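Local coordinates for GTPase activator-like protein (PDB 5HIU), which probably acts as a GTPase activator, being the TSC2 protein of the tuberous sclerosis complex, and is represented here by its all-helical N-terminal part, at residues D156-A161 with M219-E224; A229-I234 with P263-E268; H59-A64 with W82-E87; G108-H111 with Y117-V120. One frame throughout, in Å; residues are numbered along the deposited sequence.

Contact 1. Residues D156-A161 with M219-E224; sequences DARKLA and MLTSVE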
loop_
_atom_site.group_PDB
_atom_site.type_symbol
_atom_site.label_atom_id
_atom_site.label_comp_id
_atom_site.label_asym_id
_atom_site.label_seq_id
_atom_site.Cartn_x
_atom_site.Cartn_y
_atom_site.Cartn_z
ATOM N N ASP A 156 19.569 2.156 1.472
ATOM C CA ASP A 156 20.990 2.411 1.491
ATOM C C ASP A 156 21.680 1.480 0.492
ATOM O O ASP A 156 22.369 1.960 -0.413
ATOM C CB ASP A 156 21.539 2.271 2.915
ATOM C CG ASP A 156 20.985 3.343 3.876
ATOM O OD1 ASP A 156 20.214 4.231 3.444
ATOM O OD2 ASP A 156 21.318 3.291 5.076
ATOM N N ALA A 157 21.454 0.172 0.606
ATOM C CA ALA A 157 22.007 -0.801 -0.353
ATOM C C ALA A 157 21.795 -0.363 -1.791
ATOM O O ALA A 157 22.712 -0.426 -2.612
ATOM C CB ALA A 157 21.380 -2.168 -0.151
ATOM N N ARG A 158 20.578 0.090 -2.074
ATOM C CA ARG A 158 20.187 0.556 -3.398
ATOM C C ARG A 158 20.869 1.875 -3.802
ATOM O O ARG A 158 21.069 2.123 -4.989
ATOM C CB ARG A 158 18.675 0.753 -3.440
ATOM C CG ARG A 158 17.832 -0.497 -3.230
ATOM C CD ARG A 158 16.451 -0.144 -2.665
ATOM N NE ARG A 158 15.627 -1.335 -2.460
ATOM C CZ ARG A 158 14.354 -1.347 -2.053
ATOM N NH1 ARG A 158 13.697 -0.225 -1.791
ATOM N NH2 ARG A 158 13.728 -2.508 -1.904
ATOM N N LYS A 159 21.180 2.730 -2.825
ATOM C CA LYS A 159 21.927 3.971 -3.082
ATOM C C LYS A 159 23.344 3.639 -3.487
ATOM O O LYS A 159 23.864 4.151 -4.477
ATOM C CB LYS A 159 21.971 4.878 -1.844
ATOM C CG LYS A 159 20.708 5.695 -1.637
ATOM C CD LYS A 159 20.706 6.458 -0.319
ATOM C CE LYS A 159 19.378 7.183 -0.126
ATOM N NZ LYS A 159 19.311 7.966 1.140
ATOM N N LEU A 160 23.955 2.765 -2.705
ATOM C CA LEU A 160 25.333 2.379 -2.918
ATOM C C LEU A 160 25.440 1.439 -4.103
ATOM O O LEU A 160 26.532 1.235 -4.620
ATOM C CB LEU A 160 25.904 1.716 -1.662
ATOM C CG LEU A 160 25.763 2.578 -0.400
ATOM C CD1 LEU A 160 26.085 1.785 0.861
ATOM C CD2 LEU A 160 26.608 3.845 -0.523
ATOM N N ALA A 161 24.321 0.854 -4.524
ATOM C CA ALA A 161 24.295 0.129 -5.786
ATOM C C ALA A 161 24.344 1.114 -6.954
ATOM O O ALA A 161 25.193 0.990 -7.830
ATOM C CB ALA A 161 23.065 -0.748 -5.881
ATOM N N MET A 219 5.776 6.680 -0.901
ATOM C CA MET A 219 6.132 7.900 -1.591
ATOM C C MET A 219 7.610 8.044 -1.840
ATOM O O MET A 219 8.028 9.022 -2.437
ATOM C CB MET A 219 5.589 9.106 -0.828
ATOM C CG MET A 219 4.069 9.114 -0.757
ATOM S SD MET A 219 3.275 8.833 -2.364
ATOM C CE MET A 219 3.793 10.360 -3.149
ATOM N N LEU A 220 8.431 7.112 -1.386
ATOM C CA LEU A 220 9.847 7.211 -1.708
ATOM C C LEU A 220 10.417 5.851 -1.701
ATOM O O LEU A 220 10.825 5.362 -0.681
ATOM C CB LEU A 220 10.593 8.151 -0.750
ATOM C CG LEU A 220 10.493 7.978 0.769
ATOM C CD1 LEU A 220 11.627 7.137 1.331
ATOM C CD2 LEU A 220 10.532 9.334 1.442
ATOM N N THR A 221 10.370 5.190 -2.837
ATOM C CA THR A 221 11.007 3.896 -2.957
ATOM C C THR A 221 11.288 3.683 -4.413
ATOM O O THR A 221 10.455 3.976 -5.270
ATOM C CB THR A 221 10.142 2.758 -2.389
ATOM O OG1 THR A 221 10.817 1.509 -2.551
ATOM C CG2 THR A 221 8.803 2.684 -3.085
ATOM N N SER A 222 12.480 3.181 -4.691
ATOM C CA SER A 222 12.938 3.041 -6.056
ATOM C C SER A 222 12.399 1.752 -6.657
ATOM O O SER A 222 12.521 1.548 -7.861
ATOM C CB SER A 222 14.473 3.104 -6.099
ATOM O OG SER A 222 15.087 2.391 -5.035
ATOM N N VAL A 223 11.777 0.907 -5.822
ATOM C CA VAL A 223 11.394 -0.454 -6.212
ATOM C C VAL A 223 9.882 -0.706 -6.135
ATOM O O VAL A 223 9.270 -0.713 -5.071
ATOM C CB VAL A 223 12.128 -1.512 -5.364
ATOM C CG1 VAL A 223 11.971 -2.887 -5.999
ATOM C CG2 VAL A 223 13.604 -1.157 -5.229
ATOM N N GLU A 224 9.309 -0.929 -7.301
ATOM C CA GLU A 224 7.902 -1.168 -7.490
ATOM C C GLU A 224 7.359 -2.265 -6.570
ATOM O O GLU A 224 6.229 -2.173 -6.074
ATOM C CB GLU A 224 7.697 -1.523 -8.962
ATOM C CG GLU A 224 6.332 -2.035 -9.342
ATOM C CD GLU A 224 6.025 -1.822 -10.811
ATOM O OE1 GLU A 224 6.788 -1.108 -11.493
ATOM O OE2 GLU A 224 5.009 -2.362 -11.291
#
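Arg158 meets the loop 219-224 because its first torsion sets CG anti to the carbonyl carbon (chi1 -63°) and the chain then runs extended from CG to NE, carrying the guanidinium onto Thr221 and Val223. The setting is an alpha-solenoid: one side is the last part of helix 139-163, the other the short link that joins helices 204-219 and 224-240. Val223 crosses the arginine at about a right angle and presents one branch, CG2, which stands anti to its own carbonyl carbon. That methyl lies 3.3 Å from Arg158 CZ, above the centre of one guanidinium face, and so lies against the flat surface and not against the N-H groups. Ser222 is more marginal, its OG coming 3.7 Å from Arg158 CD. The polar grip comes from acids beyond the two segments: Arg158 NH1 forms a salt bridge with Asp226 OD2 and NE another with Asp181 OD1, and because the two acids grip different nitrogens they would restrain rotation of the guanidinium. Thr221 shares Asp226, its OG1 being hydrogen-bonded to the same OD2, while OG1 also accepts a weak but nearly straight bond from Val223 N at 3.5 Å.

Contact 2. Residues A229-I234 with P263-E268; sequences ACIHVI and PSLQKE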
loop_
_atom_site.group_PDB
_atom_site.type_symbol
_atom_site.label_atom_id
_atom_site.label_comp_id
_atom_site.label_asym_id
_atom_site.label_seq_id
_atom_site.Cartn_x
_atom_site.Cartn_y
_atom_site.Cartn_z
ATOM N N ALA A 229 3.883 -4.323 -2.427
ATOM C CA ALA A 229 3.848 -4.922 -1.102
ATOM C C ALA A 229 3.066 -4.043 -0.134
ATOM O O ALA A 229 2.224 -4.554 0.581
ATOM C CB ALA A 229 5.265 -5.183 -0.582
ATOM N N CYS A 230 3.338 -2.736 -0.127
ATOM C CA CYS A 230 2.621 -1.804 0.728
ATOM C C CYS A 230 1.142 -1.728 0.428
ATOM O O CYS A 230 0.340 -1.518 1.333
ATOM C CB CYS A 230 3.198 -0.403 0.601
ATOM S SG CYS A 230 4.870 -0.330 1.223
ATOM N N ILE A 231 0.766 -1.878 -0.839
ATOM C CA ILE A 231 -0.641 -1.901 -1.189
ATOM C C ILE A 231 -1.294 -3.114 -0.566
ATOM O O ILE A 231 -2.403 -3.039 -0.034
ATOM C CB ILE A 231 -0.847 -1.939 -2.708
ATOM C CG1 ILE A 231 -0.506 -0.582 -3.300
ATOM C CG2 ILE A 231 -2.288 -2.280 -3.075
ATOM C CD1 ILE A 231 -0.212 -0.660 -4.786
ATOM N N HIS A 232 -0.620 -4.246 -0.660
ATOM C CA HIS A 232 -1.154 -5.471 -0.075
ATOM C C HIS A 232 -1.243 -5.360 1.435
ATOM O O HIS A 232 -2.208 -5.845 2.011
ATOM C CB HIS A 232 -0.383 -6.697 -0.568
ATOM C CG HIS A 232 -0.482 -6.864 -2.052
ATOM N ND1 HIS A 232 -1.680 -6.739 -2.729
ATOM C CD2 HIS A 232 0.463 -7.070 -2.999
ATOM C CE1 HIS A 232 -1.470 -6.889 -4.025
ATOM N NE2 HIS A 232 -0.178 -7.089 -4.217
ATOM N N VAL A 233 -0.318 -4.631 2.065
ATOM C CA VAL A 233 -0.423 -4.437 3.501
ATOM C C VAL A 233 -1.686 -3.657 3.812
ATOM O O VAL A 233 -2.420 -3.991 4.726
ATOM C CB VAL A 233 0.825 -3.785 4.095
ATOM C CG1 VAL A 233 0.531 -3.163 5.453
ATOM C CG2 VAL A 233 1.923 -4.818 4.221
ATOM N N ILE A 234 -1.956 -2.643 3.022
ATOM C CA ILE A 234 -3.113 -1.798 3.232
ATOM C C ILE A 234 -4.382 -2.542 2.906
ATOM O O ILE A 234 -5.351 -2.442 3.628
ATOM C CB ILE A 234 -3.001 -0.489 2.428
ATOM C CG1 ILE A 234 -1.961 0.405 3.091
ATOM C CG2 ILE A 234 -4.340 0.252 2.380
ATOM C CD1 ILE A 234 -1.417 1.454 2.150
ATOM N N PRO A 263 1.325 3.025 -13.557
ATOM C CA PRO A 263 0.355 2.257 -14.331
ATOM C C PRO A 263 0.408 0.750 -14.106
ATOM O O PRO A 263 -0.637 0.119 -14.075
ATOM C CB PRO A 263 0.709 2.610 -15.795
ATOM C CG PRO A 263 2.099 3.145 -15.751
ATOM C CD PRO A 263 2.198 3.835 -14.425
ATOM N N SER A 264 1.603 0.185 -13.938
ATOM C CA SER A 264 1.757 -1.264 -13.736
ATOM C C SER A 264 1.121 -1.799 -12.444
ATOM O O SER A 264 0.977 -3.004 -12.292
ATOM C CB SER A 264 3.238 -1.633 -13.713
ATOM O OG SER A 264 3.828 -1.242 -12.481
ATOM N N LEU A 265 0.793 -0.914 -11.503
ATOM C CA LEU A 265 0.101 -1.289 -10.272
ATOM C C LEU A 265 -1.312 -0.714 -10.188
ATOM O O LEU A 265 -1.913 -0.698 -9.114
ATOM C CB LEU A 265 0.905 -0.813 -9.067
ATOM C CG LEU A 265 2.236 -1.539 -8.885
ATOM C CD1 LEU A 265 3.023 -0.914 -7.749
ATOM C CD2 LEU A 265 2.020 -3.017 -8.628
ATOM N N GLN A 266 -1.865 -0.271 -11.314
ATOM C CA GLN A 266 -3.166 0.384 -11.294
ATOM C C GLN A 266 -4.244 -0.564 -10.816
ATOM O O GLN A 266 -5.087 -0.187 -10.002
ATOM C CB GLN A 266 -3.536 0.957 -12.666
ATOM C CG GLN A 266 -4.659 1.980 -12.612
ATOM C CD GLN A 266 -5.011 2.578 -13.976
ATOM O OE1 GLN A 266 -5.800 2.000 -14.731
ATOM N NE2 GLN A 266 -4.449 3.749 -14.285
ATOM N N LYS A 267 -4.227 -1.787 -11.317
ATOM C CA LYS A 267 -5.255 -2.761 -10.947
ATOM C C LYS A 267 -5.182 -3.097 -9.437
ATOM O O LYS A 267 -6.203 -3.032 -8.722
ATOM C CB LYS A 267 -5.173 -4.007 -11.848
ATOM C CG LYS A 267 -3.828 -4.724 -11.830
ATOM C CD LYS A 267 -3.752 -5.881 -12.810
ATOM C CE LYS A 267 -2.520 -6.738 -12.541
ATOM N NZ LYS A 267 -2.256 -7.688 -13.658
ATOM N N GLU A 268 -3.967 -3.363 -8.948
ATOM C CA GLU A 268 -3.742 -3.588 -7.520
ATOM C C GLU A 268 -4.260 -2.451 -6.636
ATOM O O GLU A 268 -4.942 -2.706 -5.657
ATOM C CB GLU A 268 -2.263 -3.852 -7.212
ATOM C CG GLU A 268 -1.829 -5.305 -7.395
ATOM C CD GLU A 268 -1.201 -5.561 -8.740
ATOM O OE1 GLU A 268 -1.474 -4.792 -9.687
ATOM O OE2 GLU A 268 -0.419 -6.528 -8.848
#
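Glu268 packs against both Ile231 and His232, and its path across the gap can be traced atom by atom. CB lies 4.4 Å from Ile231 CG2, a loose apolar touch at the foot of the side chain. The next atom, CG, makes the contact with the ring: it comes within 3.7 Å of His232 CE1 and 4.0 Å of NE2, so a methylene group meets the outer part of the imidazole at a slant. At chi2 (96°) the chain bends, and the carboxylate ends with its plane 48° from that of the ring. OE2 stays 4.7 Å from His232 NE2, too far for contact, and its partner beyond the segments is Arg228, in a long and weak ion pair. His232 ND1 is hydrogen-bonded to Glu235 OE1, three residues on in the same helix. This is helix-to-helix packing inside an alpha-solenoid: helix 224-240 lies against the start of helix 266-277, with Leu265 at the N-cap position. On the buried side, Ile231 spreads its two branches over different targets. CG2 rests 3.7 Å from the backbone Glu268 O, which also accepts a weak hydrogen bond from Thr272 OG1, while CD1 stops 4.4 Å from Leu265 CD1. Leu265 in turn leans back on Leu227 and Arg228 of the first helix.

Contact 3. Residues H59-A64 with W82-E87; sequences HAIWHA and WELLIE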
loop_
_atom_site.group_PDB
_atom_site.type_symbol
_atom_site.label_atom_id
_atom_site.label_comp_id
_atom_site.label_asym_id
_atom_site.label_seq_id
_atom_site.Cartn_x
_atom_site.Cartn_y
_atom_site.Cartn_z
ATOM N N HIS A 59 13.437 -26.514 25.425
ATOM C CA HIS A 59 13.531 -25.435 26.401
ATOM C C HIS A 59 14.917 -25.219 27.017
ATOM O O HIS A 59 15.380 -24.083 27.106
ATOM C CB HIS A 59 12.528 -25.642 27.525
ATOM C CG HIS A 59 12.324 -24.427 28.370
ATOM N ND1 HIS A 59 12.163 -23.168 27.831
ATOM C CD2 HIS A 59 12.232 -24.277 29.712
ATOM C CE1 HIS A 59 11.976 -22.295 28.804
ATOM N NE2 HIS A 59 12.011 -22.942 29.955
ATOM N N ALA A 60 15.559 -26.292 27.469
ATOM C CA ALA A 60 16.873 -26.171 28.112
ATOM C C ALA A 60 17.966 -25.916 27.066
ATOM O O ALA A 60 18.953 -25.220 27.322
ATOM C CB ALA A 60 17.175 -27.414 28.922
ATOM N N ILE A 61 17.757 -26.474 25.880
ATOM C CA ILE A 61 18.578 -26.165 24.722
ATOM C C ILE A 61 18.508 -24.658 24.420
ATOM O O ILE A 61 19.512 -24.034 24.098
ATOM C CB ILE A 61 18.144 -27.004 23.497
ATOM C CG1 ILE A 61 18.424 -28.494 23.726
ATOM C CG2 ILE A 61 18.869 -26.549 22.245
ATOM C CD1 ILE A 61 17.681 -29.427 22.791
ATOM N N TRP A 62 17.319 -24.069 24.515
ATOM C CA TRP A 62 17.174 -22.656 24.242
ATOM C C TRP A 62 18.071 -21.884 25.182
ATOM O O TRP A 62 18.850 -21.041 24.751
ATOM C CB TRP A 62 15.728 -22.200 24.415
ATOM C CG TRP A 62 15.548 -20.751 24.110
ATOM C CD1 TRP A 62 15.683 -19.701 24.978
ATOM C CD2 TRP A 62 15.214 -20.180 22.839
ATOM N NE1 TRP A 62 15.448 -18.512 24.323
ATOM C CE2 TRP A 62 15.171 -18.777 23.006
ATOM C CE3 TRP A 62 14.941 -20.719 21.576
ATOM C CZ2 TRP A 62 14.862 -17.911 21.960
ATOM C CZ3 TRP A 62 14.639 -19.849 20.529
ATOM C CH2 TRP A 62 14.590 -18.458 20.739
ATOM N N HIS A 63 17.974 -22.197 26.470
ATOM C CA HIS A 63 18.677 -21.430 27.478
ATOM C C HIS A 63 20.168 -21.624 27.366
ATOM O O HIS A 63 20.958 -20.680 27.520
ATOM C CB HIS A 63 18.247 -21.851 28.864
ATOM C CG HIS A 63 16.788 -21.719 29.108
ATOM N ND1 HIS A 63 16.000 -20.799 28.452
ATOM C CD2 HIS A 63 15.974 -22.379 29.959
ATOM C CE1 HIS A 63 14.754 -20.913 28.875
ATOM N NE2 HIS A 63 14.714 -21.861 29.794
ATOM N N ALA A 64 20.563 -22.861 27.103
ATOM C CA ALA A 64 21.966 -23.142 26.896
ATOM C C ALA A 64 22.582 -22.162 25.880
ATOM O O ALA A 64 23.677 -21.664 26.100
ATOM C CB ALA A 64 22.144 -24.582 26.438
ATOM N N TRP A 82 21.710 -18.918 16.109
ATOM C CA TRP A 82 20.454 -18.507 15.481
ATOM C C TRP A 82 19.785 -19.660 14.790
ATOM O O TRP A 82 18.578 -19.820 14.838
ATOM C CB TRP A 82 20.692 -17.448 14.424
ATOM C CG TRP A 82 20.764 -16.095 14.914
ATOM C CD1 TRP A 82 21.827 -15.267 14.835
ATOM C CD2 TRP A 82 19.726 -15.364 15.524
ATOM N NE1 TRP A 82 21.525 -14.051 15.370
ATOM C CE2 TRP A 82 20.232 -14.083 15.810
ATOM C CE3 TRP A 82 18.415 -15.663 15.883
ATOM C CZ2 TRP A 82 19.472 -13.099 16.429
ATOM C CZ3 TRP A 82 17.660 -14.685 16.503
ATOM C CH2 TRP A 82 18.194 -13.419 16.769
ATOM N N GLU A 83 20.587 -20.455 14.122
ATOM C CA GLU A 83 20.068 -21.593 13.393
ATOM C C GLU A 83 19.510 -22.651 14.311
ATOM O O GLU A 83 18.568 -23.364 13.952
ATOM C CB GLU A 83 21.152 -22.161 12.515
ATOM C CG GLU A 83 21.583 -21.135 11.497
ATOM C CD GLU A 83 22.643 -21.641 10.581
ATOM O OE1 GLU A 83 23.643 -22.223 11.083
ATOM O OE2 GLU A 83 22.449 -21.416 9.365
ATOM N N LEU A 84 20.086 -22.739 15.501
ATOM C CA LEU A 84 19.639 -23.691 16.479
ATOM C C LEU A 84 18.353 -23.174 17.098
ATOM O O LEU A 84 17.445 -23.961 17.376
ATOM C CB LEU A 84 20.716 -23.903 17.535
ATOM C CG LEU A 84 20.301 -24.573 18.843
ATOM C CD1 LEU A 84 19.983 -26.041 18.608
ATOM C CD2 LEU A 84 21.411 -24.409 19.867
ATOM N N LEU A 85 18.289 -21.858 17.324
ATOM C CA LEU A 85 17.116 -21.234 17.947
ATOM C C LEU A 85 15.914 -21.289 16.995
ATOM O O LEU A 85 14.779 -21.530 17.403
ATOM C CB LEU A 85 17.420 -19.790 18.363
ATOM C CG LEU A 85 18.438 -19.556 19.491
ATOM C CD1 LEU A 85 18.567 -18.066 19.789
ATOM C CD2 LEU A 85 18.089 -20.291 20.782
ATOM N N ILE A 86 16.193 -21.081 15.726
ATOM C CA ILE A 86 15.192 -21.140 14.682
ATOM C C ILE A 86 14.535 -22.508 14.650
ATOM O O ILE A 86 13.306 -22.615 14.544
ATOM C CB ILE A 86 15.841 -20.804 13.325
ATOM C CG1 ILE A 86 15.931 -19.297 13.191
ATOM C CG2 ILE A 86 15.053 -21.373 12.164
ATOM C CD1 ILE A 86 16.984 -18.849 12.235
ATOM N N GLU A 87 15.341 -23.556 14.753
ATOM C CA GLU A 87 14.780 -24.900 14.797
ATOM C C GLU A 87 13.999 -25.112 16.073
ATOM O O GLU A 87 12.990 -25.795 16.046
ATOM C CB GLU A 87 15.855 -25.984 14.631
ATOM C CG GLU A 87 16.422 -26.077 13.225
ATOM C CD GLU A 87 15.341 -26.198 12.164
ATOM O OE1 GLU A 87 14.727 -27.279 12.074
ATOM O OE2 GLU A 87 15.097 -25.213 11.421
#
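Trp62 and Leu85 form the tight half of this contact, where helix 59-65 packs on helix 75-89 in the N-terminal region of the solenoid. With CG anti to the backbone N (chi1 -179°), the indole swings out beside its helix and turns one face to the neighbour. Leu85 meets that face at about a right angle. Its CD2 sits 3.5 Å from the centroid of the six-membered ring, 20° off the ring normal, which makes a CH-pi contact, and it comes as close as 3.3 Å to Trp62 CE3. CB of the same leucine backs it up, 3.5 Å from Trp62 CZ3, so two carbons of one residue bear on one surface. The polar atom of this buried indole, NE1, is engaged by a weak hydrogen bond to Thr105 OG1. One residue earlier on each helix, Ile61 and Leu84 meet less closely: Ile61 CG2 lies 3.8 Å from Leu84 CD1 and 4.1 Å from Leu84 CD2, close to both methyls. All four residues are buried, and Val28 of helix 22-33 and Leu46 of helix 36-52 extend the apolar layer beyond Ile61 and Leu84.

The partly exposed flanks are of another character: on helix 75-89 Glu87 forms a salt bridge with Lys90, and on the outer flank of helix 59-65 His59 ND1 is hydrogen-bonded to Tyr102 OH. No hydrogen bond crosses between the two segments, and the chemistry between them is consistent with dispersion, close fit and C-H groups over the indole face.

Contact 4. Residues G108-H111 with Y117-V120; sequences GPAH and YQLV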
loop_
_atom_site.group_PDB
_atom_site.type_symbol
_atom_site.label_atom_id
_atom_site.label_comp_id
_atom_site.label_asym_id
_atom_site.label_seq_id
_atom_site.Cartn_x
_atom_site.Cartn_y
_atom_site.Cartn_z
ATOM N N GLY A 108 15.108 -8.742 20.541
ATOM C CA GLY A 108 15.892 -7.680 21.166
ATOM C C GLY A 108 17.228 -7.385 20.497
ATOM O O GLY A 108 17.446 -7.779 19.352
ATOM N N PRO A 109 18.112 -6.646 21.202
ATOM C CA PRO A 109 19.441 -6.273 20.726
ATOM C C PRO A 109 20.130 -7.394 19.969
ATOM O O PRO A 109 20.384 -8.456 20.531
ATOM C CB PRO A 109 20.197 -5.968 22.024
ATOM C CG PRO A 109 19.145 -5.460 22.958
ATOM C CD PRO A 109 17.800 -5.958 22.474
ATOM N N ALA A 110 20.414 -7.157 18.695
ATOM C CA ALA A 110 21.039 -8.168 17.848
ATOM C C ALA A 110 21.824 -7.496 16.748
ATOM O O ALA A 110 21.542 -6.363 16.367
ATOM C CB ALA A 110 19.998 -9.099 17.249
ATOM N N HIS A 111 22.811 -8.211 16.234
ATOM C CA HIS A 111 23.722 -7.642 15.266
ATOM C C HIS A 111 22.968 -7.302 13.990
ATOM O O HIS A 111 22.130 -8.077 13.534
ATOM C CB HIS A 111 24.826 -8.643 14.961
ATOM C CG HIS A 111 26.108 -8.011 14.537
ATOM N ND1 HIS A 111 27.242 -8.055 15.317
ATOM C CD2 HIS A 111 26.436 -7.323 13.420
ATOM C CE1 HIS A 111 28.219 -7.425 14.690
ATOM N NE2 HIS A 111 27.757 -6.973 13.537
ATOM N N TYR A 117 18.038 -13.740 10.206
ATOM C CA TYR A 117 17.744 -14.749 11.204
ATOM C C TYR A 117 16.593 -14.365 12.150
ATOM O O TYR A 117 15.731 -15.202 12.466
ATOM C CB TYR A 117 19.009 -15.035 12.004
ATOM C CG TYR A 117 20.062 -15.821 11.241
ATOM C CD1 TYR A 117 19.826 -17.137 10.863
ATOM C CD2 TYR A 117 21.295 -15.264 10.926
ATOM C CE1 TYR A 117 20.768 -17.865 10.179
ATOM C CE2 TYR A 117 22.262 -16.003 10.242
ATOM C CZ TYR A 117 21.987 -17.304 9.879
ATOM O OH TYR A 117 22.916 -18.064 9.203
ATOM N N GLN A 118 16.574 -13.112 12.602
ATOM C CA GLN A 118 15.499 -12.641 13.476
ATOM C C GLN A 118 14.131 -12.756 12.808
ATOM O O GLN A 118 13.191 -13.281 13.398
ATOM C CB GLN A 118 15.690 -11.184 13.828
ATOM C CG GLN A 118 16.996 -10.853 14.467
ATOM C CD GLN A 118 16.892 -9.556 15.188
ATOM O OE1 GLN A 118 17.201 -8.518 14.631
ATOM N NE2 GLN A 118 16.395 -9.599 16.406
ATOM N N LEU A 119 14.053 -12.196 11.601
ATOM C CA LEU A 119 12.930 -12.298 10.672
ATOM C C LEU A 119 12.427 -13.711 10.605
ATOM O O LEU A 119 11.261 -13.969 10.877
ATOM C CB LEU A 119 13.445 -11.994 9.268
ATOM C CG LEU A 119 12.856 -11.034 8.238
ATOM C CD1 LEU A 119 11.410 -11.345 7.893
ATOM C CD2 LEU A 119 12.962 -9.594 8.677
ATOM N N VAL A 120 13.316 -14.634 10.247
ATOM C CA VAL A 120 12.931 -16.032 10.083
ATOM C C VAL A 120 12.489 -16.618 11.443
ATOM O O VAL A 120 11.479 -17.322 11.536
ATOM C CB VAL A 120 14.075 -16.864 9.467
ATOM C CG1 VAL A 120 13.780 -18.346 9.554
ATOM C CG2 VAL A 120 14.326 -16.462 8.017
#
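Gln118 reaches back from helix 115-126 to Ala110 and Gly108, bridging the loop between consecutive helices 96-107 and 115-126 of the alpha-solenoid. The contact is small, about 100 Å² with both sides summed, and its parts differ in kind.

Van der Waals packing comes first: the Ala110 methyl lies on the flat amide of Gln118. Ala110 CB stands over one face of that group, close to evenly spaced from its atoms, at 3.7 Å from Gln118 NE2, 3.8 Å from CD and 3.9 Å from OE1. The glutamine is held out to this place by an extended chain beyond CG (chi2 -160°), and on its flank it rests against Trp82 of helix 75-89, whose ring also meets that of Tyr117 with the planes only about 5° apart.

Polar contacts form the second group. The amide of this buried residue spends an N-H on a carbonyl just outside the loop, NE2 being hydrogen-bonded to Leu106 O near the end of helix 96-107. A side chain from the following helix thus serves the C-terminal turn of the preceding one, just before Gly108 leaves helical backbone angles. Gly108 O, at 3.6 Å from Gln118 NE2, stands well off the amide plane on the side where Ala110 CB lies.

How the contacts relate
Burial and chemistry go together in these contacts. Contact 3 is wholly buried and apolar; contacts 2 and 4 are partly buried and mix methyl or methylene packing with polar groups; contact 1 lies at the surface and depends on an arginine held by acids. Contacts 1 and 2 share a neighbourhood: the loop of the first leads directly into helix 224-240, which supplies one side of the second. Contacts 3 and 4 touch as well, for helix 75-89 offers Leu84 and Leu85 to one neighbour and Trp82 to Tyr117 and Gln118 of helix 115-126. Between the centres of contacts 2 and 3 lie about 38 Å.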